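Local coordinates for cellulase IBT99 (Metagenomes, PDB 6WBT), which probably hydrolyses 6-phospho-alpha-glucosides as a family 4 glycosidase, and binds NAD, manganese and glucose 6-phosphate, at residues His104-Gly108 / Arg416-Ser420; Tyr196-Asn200 / Thr358-Pro362. All coordinates share one frame; numbering follows the deposited sequence.

Interaction 1: residues His104-Gly108 / Arg416-Ser420; sequences HGCVG and RTIPS
Val107 and Thr417 meet with their side chains crossing at about a right angle, and one methyl of the threonine does the touching. CG2 of Thr417 lies anti to its own backbone N, beside the carbonyl carbon, which directs the methyl at the opposing loop: it stands 3.7 Å from Val107 CB and 4.0 Å from Cys106 CB, while its separation from Val107 N is 3.4 Å. Thr417 therefore packs against both the backbone and the bases of two neighbouring side chains. The thiol of Cys106 extends the apolar patch, with SG 3.9 Å from the ring carbon CD of Pro419 and 4.2 Å from CD1 of Ile418. The isoleucine takes part by its far end, since its CB is directed away from the cysteine loop. Leu427 of helix 421-434 touches both Cys106 and Ile418, and Val107 also rests on helix 274-277. The geometry is that of two interhelical loops packed together: Gly105, with positive phi (69°), is the C-prime residue of a Schellman motif closing the helix before it, and Ser420 is the N-cap of the helix that follows. The contact thus joins a helix C-terminus in the family 4 NAD-binding half to a helix N-terminus near the chain's end.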
ATOM      1  N   HIS A 104     -17.128  27.626 -24.853  1.00 70.15           N
ATOM      2  CA  HIS A 104     -17.905  26.489 -24.379  1.00 71.66           C
ATOM      3  C   HIS A 104     -18.365  26.657 -22.937  1.00 74.91           C
ATOM      4  O   HIS A 104     -18.824  25.686 -22.326  1.00 76.70           O
ATOM      5  CB  HIS A 104     -17.098  25.197 -24.524  1.00 69.21           C
ATOM      6  CG  HIS A 104     -16.858  24.793 -25.945  1.00 69.77           C
ATOM      7  ND1 HIS A 104     -17.733  23.995 -26.649  1.00 71.41           N
ATOM      8  CD2 HIS A 104     -15.843  25.079 -26.794  1.00 69.15           C
ATOM      9  CE1 HIS A 104     -17.268  23.806 -27.870  1.00 71.58           C
ATOM     10  NE2 HIS A 104     -16.123  24.453 -27.984  1.00 70.33           N
ATOM     11  N   GLY A 105     -18.252  27.858 -22.378  1.00 76.69           N
ATOM     12  CA  GLY A 105     -18.702  28.101 -21.018  1.00 78.63           C
ATOM     13  C   GLY A 105     -17.874  27.429 -19.945  1.00 78.45           C
ATOM     14  O   GLY A 105     -18.424  26.994 -18.926  1.00 79.21           O
ATOM     15  N   CYS A 106     -16.561  27.337 -20.145  1.00 78.30           N
ATOM     16  CA  CYS A 106     -15.666  26.723 -19.177  1.00 76.88           C
ATOM     17  C   CYS A 106     -14.557  27.703 -18.816  1.00 75.17           C
ATOM     18  O   CYS A 106     -14.298  28.672 -19.534  1.00 75.05           O
ATOM     19  CB  CYS A 106     -15.064  25.415 -19.712  1.00 76.09           C
ATOM     20  SG  CYS A 106     -16.285  24.131 -20.070  1.00 78.22           S
ATOM     21  N   VAL A 107     -13.905  27.434 -17.686  1.00 73.85           N
ATOM     22  CA  VAL A 107     -12.851  28.312 -17.189  1.00 72.99           C
ATOM     23  C   VAL A 107     -11.660  28.248 -18.135  1.00 71.68           C
ATOM     24  O   VAL A 107     -11.028  27.198 -18.292  1.00 71.18           O
ATOM     25  CB  VAL A 107     -12.443  27.931 -15.761  1.00 72.54           C
ATOM     26  CG1 VAL A 107     -11.203  28.710 -15.338  1.00 72.63           C
ATOM     27  CG2 VAL A 107     -13.588  28.182 -14.798  1.00 73.49           C
ATOM     28  N   GLY A 108     -11.348  29.375 -18.769  1.00 70.49           N
ATOM     29  CA  GLY A 108     -10.190  29.465 -19.634  1.00 67.50           C
ATOM     30  C   GLY A 108      -8.996  30.073 -18.929  1.00 65.40           C
ATOM     31  O   GLY A 108      -8.837  31.297 -18.901  1.00 66.81           O
ATOM     32  N   ARG A 416     -12.418  18.879 -13.244  1.00 44.98           N
ATOM     33  CA  ARG A 416     -13.555  19.465 -12.539  1.00 47.16           C
ATOM     34  C   ARG A 416     -14.144  20.646 -13.298  1.00 51.06           C
ATOM     35  O   ARG A 416     -15.344  20.923 -13.172  1.00 52.72           O
ATOM     36  CB  ARG A 416     -13.139  19.899 -11.133  1.00 46.33           C
ATOM     37  CG  ARG A 416     -12.599  18.775 -10.264  1.00 46.46           C
ATOM     38  CD  ARG A 416     -12.360  19.245  -8.838  1.00 44.50           C
ATOM     39  NE  ARG A 416     -13.600  19.651  -8.182  1.00 43.93           N
ATOM     40  CZ  ARG A 416     -14.396  18.824  -7.513  1.00 44.42           C
ATOM     41  NH1 ARG A 416     -14.084  17.539  -7.409  1.00 41.16           N
ATOM     42  NH2 ARG A 416     -15.505  19.280  -6.948  1.00 46.95           N
ATOM     43  N   THR A 417     -13.326  21.357 -14.078  1.00 53.61           N
ATOM     44  CA  THR A 417     -13.831  22.496 -14.838  1.00 55.95           C
ATOM     45  C   THR A 417     -14.841  22.054 -15.890  1.00 55.76           C
ATOM     46  O   THR A 417     -15.846  22.738 -16.122  1.00 58.41           O
ATOM     47  CB  THR A 417     -12.668  23.248 -15.490  1.00 55.90           C
ATOM     48  OG1 THR A 417     -11.811  23.782 -14.473  1.00 55.25           O
ATOM     49  CG2 THR A 417     -13.179  24.385 -16.364  1.00 57.46           C
ATOM     50  N   ILE A 418     -14.601  20.912 -16.524  1.00 52.53           N
ATOM     51  CA  ILE A 418     -15.492  20.395 -17.559  1.00 53.93           C
ATOM     52  C   ILE A 418     -16.719  19.788 -16.890  1.00 54.66           C
ATOM     53  O   ILE A 418     -16.585  18.877 -16.060  1.00 54.67           O
ATOM     54  CB  ILE A 418     -14.776  19.369 -18.449  1.00 53.52           C
ATOM     55  CG1 ILE A 418     -13.380  19.874 -18.822  1.00 52.80           C
ATOM     56  CG2 ILE A 418     -15.591  19.094 -19.701  1.00 54.17           C
ATOM     57  CD1 ILE A 418     -13.381  21.186 -19.569  1.00 54.84           C
ATOM     58  N   PRO A 419     -17.928  20.253 -17.216  1.00 55.27           N
ATOM     59  CA  PRO A 419     -19.111  19.743 -16.503  1.00 56.53           C
ATOM     60  C   PRO A 419     -19.502  18.333 -16.910  1.00 56.67           C
ATOM     61  O   PRO A 419     -19.847  17.521 -16.043  1.00 55.55           O
ATOM     62  CB  PRO A 419     -20.196  20.765 -16.863  1.00 56.95           C
ATOM     63  CG  PRO A 419     -19.776  21.298 -18.194  1.00 57.23           C
ATOM     64  CD  PRO A 419     -18.270  21.312 -18.181  1.00 55.77           C
ATOM     65  N   SER A 420     -19.463  18.015 -18.203  1.00 57.55           N
ATOM     66  CA  SER A 420     -19.900  16.716 -18.691  1.00 58.47           C
ATOM     67  C   SER A 420     -18.893  16.183 -19.699  1.00 56.26           C
ATOM     68  O   SER A 420     -18.020  16.907 -20.186  1.00 54.07           O
ATOM     69  CB  SER A 420     -21.294  16.795 -19.329  1.00 62.28           C
ATOM     70  OG  SER A 420     -21.282  17.630 -20.472  1.00 63.96           O
TER

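Interaction 2: residues Tyr196-Asn200 / Thr358-Pro362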
ATOM      1  N   TYR A 196       3.267  22.398   3.416  1.00 44.34           N
ATOM      2  CA  TYR A 196       2.450  22.474   2.213  1.00 42.49           C
ATOM      3  C   TYR A 196       2.405  21.108   1.541  1.00 42.31           C
ATOM      4  O   TYR A 196       3.368  20.343   1.597  1.00 44.86           O
ATOM      5  CB  TYR A 196       3.017  23.541   1.264  1.00 42.98           C
ATOM      6  CG  TYR A 196       2.272  23.739  -0.034  1.00 42.57           C
ATOM      7  CD1 TYR A 196       2.581  22.980  -1.155  1.00 43.42           C
ATOM      8  CD2 TYR A 196       1.287  24.710  -0.151  1.00 41.53           C
ATOM      9  CE1 TYR A 196       1.914  23.165  -2.347  1.00 44.15           C
ATOM     10  CE2 TYR A 196       0.614  24.904  -1.342  1.00 42.46           C
ATOM     11  CZ  TYR A 196       0.933  24.129  -2.437  1.00 43.84           C
ATOM     12  OH  TYR A 196       0.269  24.316  -3.627  1.00 45.39           O
ATOM     13  N   PHE A 197       1.269  20.805   0.913  1.00 40.23           N
ATOM     14  CA  PHE A 197       1.134  19.575   0.146  1.00 40.67           C
ATOM     15  C   PHE A 197       0.087  19.779  -0.937  1.00 43.89           C
ATOM     16  O   PHE A 197      -0.717  20.713  -0.880  1.00 43.84           O
ATOM     17  CB  PHE A 197       0.760  18.379   1.035  1.00 37.39           C
ATOM     18  CG  PHE A 197      -0.694  18.337   1.427  1.00 35.80           C
ATOM     19  CD1 PHE A 197      -1.613  17.627   0.669  1.00 35.28           C
ATOM     20  CD2 PHE A 197      -1.138  18.998   2.559  1.00 36.17           C
ATOM     21  CE1 PHE A 197      -2.947  17.588   1.027  1.00 35.03           C
ATOM     22  CE2 PHE A 197      -2.471  18.959   2.924  1.00 35.68           C
ATOM     23  CZ  PHE A 197      -3.376  18.253   2.158  1.00 35.28           C
ATOM     24  N   GLY A 198       0.099  18.881  -1.922  1.00 46.22           N
ATOM     25  CA  GLY A 198      -0.832  18.900  -3.026  1.00 45.18           C
ATOM     26  C   GLY A 198      -0.094  18.845  -4.344  1.00 46.32           C
ATOM     27  O   GLY A 198       1.085  18.483  -4.405  1.00 46.02           O
ATOM     28  N   LEU A 199      -0.802  19.198  -5.411  1.00 47.37           N
ATOM     29  CA  LEU A 199      -0.225  19.282  -6.743  1.00 49.85           C
ATOM     30  C   LEU A 199       0.083  20.737  -7.084  1.00 53.75           C
ATOM     31  O   LEU A 199      -0.250  21.660  -6.338  1.00 54.32           O
ATOM     32  CB  LEU A 199      -1.172  18.673  -7.781  1.00 47.54           C
ATOM     33  CG  LEU A 199      -1.611  17.227  -7.544  1.00 47.08           C
ATOM     34  CD1 LEU A 199      -2.517  16.750  -8.669  1.00 48.18           C
ATOM     35  CD2 LEU A 199      -0.406  16.310  -7.398  1.00 47.33           C
ATOM     36  N   ASN A 200       0.733  20.932  -8.229  1.00 55.92           N
ATOM     37  CA  ASN A 200       1.044  22.284  -8.678  1.00 57.31           C
ATOM     38  C   ASN A 200      -0.243  23.044  -8.973  1.00 61.14           C
ATOM     39  O   ASN A 200      -1.098  22.571  -9.728  1.00 61.07           O
ATOM     40  CB  ASN A 200       1.941  22.243  -9.915  1.00 57.39           C
ATOM     41  CG  ASN A 200       2.288  23.628 -10.431  1.00 57.48           C
ATOM     42  OD1 ASN A 200       1.922  24.001 -11.545  1.00 58.09           O
ATOM     43  ND2 ASN A 200       2.995  24.400  -9.616  1.00 56.49           N
ATOM     44  N   THR A 358       3.080  13.392  -9.018  1.00 36.45           N
ATOM     45  CA  THR A 358       4.060  14.461  -8.832  1.00 38.83           C
ATOM     46  C   THR A 358       3.471  15.482  -7.871  1.00 41.68           C
ATOM     47  O   THR A 358       2.770  16.414  -8.267  1.00 42.55           O
ATOM     48  CB  THR A 358       4.439  15.089 -10.167  1.00 38.28           C
ATOM     49  OG1 THR A 358       3.264  15.269 -10.967  1.00 38.30           O
ATOM     50  CG2 THR A 358       5.428  14.203 -10.904  1.00 40.17           C
ATOM     51  N   VAL A 359       3.765  15.304  -6.590  1.00 41.28           N
ATOM     52  CA  VAL A 359       3.240  16.162  -5.536  1.00 41.00           C
ATOM     53  C   VAL A 359       4.185  17.332  -5.317  1.00 42.46           C
ATOM     54  O   VAL A 359       5.385  17.260  -5.605  1.00 41.34           O
ATOM     55  CB  VAL A 359       3.024  15.362  -4.235  1.00 40.28           C
ATOM     56  CG1 VAL A 359       1.936  14.320  -4.431  1.00 39.44           C
ATOM     57  CG2 VAL A 359       4.325  14.705  -3.800  1.00 39.17           C
ATOM     58  N   GLU A 360       3.634  18.426  -4.797  1.00 45.96           N
ATOM     59  CA  GLU A 360       4.382  19.644  -4.496  1.00 47.61           C
ATOM     60  C   GLU A 360       4.507  19.746  -2.979  1.00 44.67           C
ATOM     61  O   GLU A 360       3.560  20.143  -2.294  1.00 45.60           O
ATOM     62  CB  GLU A 360       3.686  20.864  -5.094  1.00 51.09           C
ATOM     63  CG  GLU A 360       4.385  22.187  -4.826  1.00 57.12           C
ATOM     64  CD  GLU A 360       3.818  23.321  -5.660  1.00 62.38           C
ATOM     65  OE1 GLU A 360       4.192  23.435  -6.847  1.00 64.31           O
ATOM     66  OE2 GLU A 360       2.992  24.094  -5.133  1.00 63.90           O
ATOM     67  N   ILE A 361       5.677  19.385  -2.458  1.00 40.88           N
ATOM     68  CA  ILE A 361       5.902  19.287  -1.017  1.00 41.81           C
ATOM     69  C   ILE A 361       7.236  19.932  -0.675  1.00 45.61           C
ATOM     70  O   ILE A 361       8.103  20.102  -1.543  1.00 48.88           O
ATOM     71  CB  ILE A 361       5.882  17.821  -0.536  1.00 38.71           C
ATOM     72  CG1 ILE A 361       6.882  16.984  -1.336  1.00 35.85           C
ATOM     73  CG2 ILE A 361       4.480  17.240  -0.646  1.00 37.15           C
ATOM     74  CD1 ILE A 361       6.993  15.556  -0.863  1.00 35.96           C
ATOM     75  N   PRO A 362       7.427  20.318   0.591  1.00 45.93           N
ATOM     76  CA  PRO A 362       8.716  20.901   0.986  1.00 45.28           C
ATOM     77  C   PRO A 362       9.843  19.884   0.909  1.00 45.01           C
ATOM     78  O   PRO A 362       9.671  18.708   1.240  1.00 43.09           O
ATOM     79  CB  PRO A 362       8.473  21.357   2.431  1.00 44.77           C
ATOM     80  CG  PRO A 362       7.335  20.524   2.905  1.00 44.10           C
ATOM     81  CD  PRO A 362       6.460  20.349   1.702  1.00 45.54           C
TER
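Tyr196 CG and Glu360 CG each lie anti to their own backbone N (chi1 180° in both), and Glu360 stays extended beyond CG, which carries its carboxylate past the tyrosine ring toward Asn200. CB of Glu360 sits at the ring edge, in plane, and CG lies 3.6 Å from Tyr196 CE1; ring and carboxylate planes are 34° apart. OE2 ends 3.1 Å from Tyr196 OH, a hydroxyl whose hydrogen-bond partner is Asn264 ND2. The other oxygen, OE1, accepts a nearly straight bond from Asn200 ND2 (3.2 Å), met on the syn side with the donor tilted out of the carboxylate plane. OE1 itself lies close to the plane of the asparagine amide, although the two flat groups are steeply turned. This bond restrains the rotation of the Asn200 amide, whose side chain lies about 4 Å from the bound manganese ion and touches Cys171, one of that metal's ligands. An alanine in place of Glu360 would probably cost Asn200 ND2 its carboxylate partner and open a gap beside the tyrosine ring, leaving the amide less firmly fixed near the metal.

The backbones add a straight hydrogen bond (2.6 Å) from Glu360 N to Gly198 O. A weaker CA-H...O contact runs from Phe197 CA to Glu360 O at 3.5 Å. Leu199 CD2 packs 4.3 Å from Val359 CG1 at one end, and Phe197 CB lies 4.2 Å from Ile361 CG2 toward the other. The segments run roughly antiparallel, their end-to-end directions 146° apart. Beyond the corner at Gly198 the chain leads to His201, a manganese ligand. Asn200 lies next to the metal site and Glu360 grips its amide, consistent with an outer layer around the NAD- and manganese-binding site of a family 4 glycosidase.

In the fold
From the N terminus, the chain passes strands 5-10, 33-39, 66-69 and 81-84 before helix 90-103 and residues 104-108, then strands 143-146 and 167-170 before reaching 196-200, at the end of strand 192-197 in the smaller antiparallel sheet. After 157 residues, 358-362 closes the loop of interaction 2, bringing that sheet against a strand of the large mixed sheet. Only then does 416-420 return to 104-108 and close interaction 1 across 307 residues. Interaction 2 is nested inside interaction 1. Their centres lie 24 Å apart and their nearest atoms about 10 Å, so they do not touch: one lies beside the manganese site; the other, centred about 22 Å from the chain's centre, joins two interhelical loops.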